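Side-chain contact in VP1 (Polyomavirus HPyV6, PDB 4PCG), which probably serves as the major structural protein of the viral capsid, assembling into pentamers whose jelly-roll subunits present the surface used to attach to host cells: residues A170-I174 and E175-A179. Numbering follows the deposited sequence. Where two conformers were deposited one is given.
Sequences ANFPI and EIWSA
In F172 and W177 each ring leaves its backbone opposite the carbonyl carbon, on the N side (chi1 -71° and -61°), which brings the two rings together across a tight reversal of the chain. The pair is edge-to-face: the phenyl edge meets one face of the indole, with the planes at 68° and the centroid of the F172 ring 4.9 Å from that of the five-membered ring of W177. F172 CD2 makes the approach, 3.7 Å from W177 CE2 and displaced toward the rim of the indole. I176 CG2 lies over the opposite face, while P173 CD sits in the indole plane, 3.7 Å from W177 CD1. P173 CG packs 4.0 Å from I176 CG1, the proline ring and the isoleucine branch running alongside each other.

The reversal is a type I beta turn, P173 to I176, judging by the backbone angles of I174 and E175. Its carbonyl, P173 O, accepts two hydrogen bonds of 3.1 Å, from I176 N and from W177 N; the first donor stands above the carbonyl plane, the second nearly in line with C=O. A water donates to both I174 O (2.7 Å) and W177 O (2.8 Å), bridging the second residue of the turn to the first residue of the strand.

Beyond the turn, which leads from the loop after strand 163-166 into strand 177-179, W177 NE1 donates to E147 O, E175 OE1 is hydrogen-bonded to Y47 OH and E175 OE2 to S58 OG. The buried P173 carbonyl is thus doubly satisfied, and the N-H hydrogen bond and the contacts on both faces would restrict rotation of the indole.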
loop_
_atom_site.group_PDB
_atom_site.type_symbol
_atom_site.label_atom_id
_atom_site.label_comp_id
_atom_site.label_asym_id
_atom_site.label_seq_id
_atom_site.Cartn_x
_atom_site.Cartn_y
_atom_site.Cartn_z
ATOM N N ALA B 170 -9.262 32.727 -8.306
ATOM C CA ALA B 170 -8.003 32.038 -8.568
ATOM C C ALA B 170 -7.065 32.038 -7.361
ATOM O O ALA B 170 -6.003 31.424 -7.418
ATOM C CB ALA B 170 -7.286 32.705 -9.751
ATOM N N ASN B 171 -7.445 32.661 -6.259
ATOM C CA ASN B 171 -6.481 32.898 -5.180
ATOM C C ASN B 171 -6.810 32.241 -3.829
ATOM O O ASN B 171 -6.576 32.832 -2.784
ATOM C CB ASN B 171 -6.238 34.400 -5.046
ATOM C CG ASN B 171 -7.462 35.162 -4.603
ATOM O OD1 ASN B 171 -8.612 34.694 -4.779
ATOM N ND2 ASN B 171 -7.238 36.319 -3.993
ATOM N N PHE B 172 -7.352 31.024 -3.877
ATOM C CA PHE B 172 -7.574 30.189 -2.695
ATOM C C PHE B 172 -6.441 29.159 -2.525
ATOM O O PHE B 172 -6.433 28.119 -3.171
ATOM C CB PHE B 172 -8.928 29.489 -2.775
ATOM C CG PHE B 172 -10.080 30.416 -2.585
ATOM C CD1 PHE B 172 -10.563 31.185 -3.642
ATOM C CD2 PHE B 172 -10.731 30.494 -1.354
ATOM C CE1 PHE B 172 -11.617 32.060 -3.456
ATOM C CE2 PHE B 172 -11.810 31.344 -1.179
ATOM C CZ PHE B 172 -12.258 32.120 -2.233
ATOM N N PRO B 173 -5.489 29.452 -1.622
ATOM C CA PRO B 173 -4.389 28.498 -1.438
ATOM C C PRO B 173 -4.821 27.216 -0.789
ATOM O O PRO B 173 -5.567 27.214 0.211
ATOM C CB PRO B 173 -3.374 29.268 -0.568
ATOM C CG PRO B 173 -4.146 30.361 0.088
ATOM C CD PRO B 173 -5.289 30.691 -0.861
ATOM N N ILE B 174 -4.324 26.109 -1.319
ATOM C CA ILE B 174 -4.621 24.817 -0.712
ATOM C C ILE B 174 -4.006 24.637 0.673
ATOM O O ILE B 174 -4.434 23.760 1.429
ATOM C CB ILE B 174 -4.261 23.627 -1.626
ATOM C CG1 ILE B 174 -2.732 23.528 -1.804
ATOM C CG2 ILE B 174 -4.985 23.733 -2.955
ATOM C CD1 ILE B 174 -2.291 22.333 -2.657
ATOM N N GLU B 175 -3.019 25.452 1.046
ATOM C CA GLU B 175 -2.458 25.330 2.362
ATOM C C GLU B 175 -3.348 25.959 3.440
ATOM O O GLU B 175 -2.987 25.937 4.608
ATOM C CB GLU B 175 -1.049 25.935 2.385
ATOM C CG GLU B 175 -0.031 25.052 1.693
ATOM C CD GLU B 175 1.235 25.822 1.334
ATOM O OE1 GLU B 175 2.084 26.024 2.236
ATOM O OE2 GLU B 175 1.374 26.237 0.155
ATOM N N ILE B 176 -4.505 26.503 3.034
ATOM C CA ILE B 176 -5.458 27.171 3.917
ATOM C C ILE B 176 -6.878 26.588 3.815
ATOM O O ILE B 176 -7.541 26.428 4.847
ATOM C CB ILE B 176 -5.501 28.689 3.595
ATOM C CG1 ILE B 176 -4.145 29.363 3.943
ATOM C CG2 ILE B 176 -6.628 29.386 4.324
ATOM C CD1 ILE B 176 -3.844 29.397 5.433
ATOM N N TRP B 177 -7.327 26.301 2.588
ATOM C CA TRP B 177 -8.738 26.028 2.306
ATOM C C TRP B 177 -9.020 24.560 2.027
ATOM O O TRP B 177 -8.526 24.003 1.040
ATOM C CB TRP B 177 -9.232 26.878 1.122
ATOM C CG TRP B 177 -9.129 28.372 1.386
ATOM C CD1 TRP B 177 -8.085 29.188 1.045
ATOM C CD2 TRP B 177 -10.070 29.207 2.097
ATOM N NE1 TRP B 177 -8.329 30.475 1.477
ATOM C CE2 TRP B 177 -9.536 30.506 2.126
ATOM C CE3 TRP B 177 -11.326 28.985 2.682
ATOM C CZ2 TRP B 177 -10.194 31.577 2.744
ATOM C CZ3 TRP B 177 -11.970 30.050 3.289
ATOM C CH2 TRP B 177 -11.410 31.320 3.316
ATOM N N SER B 178 -9.866 23.968 2.867
ATOM C CA SER B 178 -10.286 22.559 2.773
ATOM C C SER B 178 -11.765 22.483 2.348
ATOM O O SER B 178 -12.569 23.307 2.785
ATOM C CB SER B 178 -10.116 21.889 4.140
ATOM O OG SER B 178 -10.357 20.480 4.116
ATOM N N ALA B 179 -12.113 21.474 1.543
ATOM C CA ALA B 179 -13.532 21.198 1.207
ATOM C C ALA B 179 -14.360 21.066 2.475
ATOM O O ALA B 179 -13.927 20.505 3.458
ATOM C CB ALA B 179 -13.648 19.934 0.372
HETATM O O HOH W 1 -6.530 22.117 0.877
#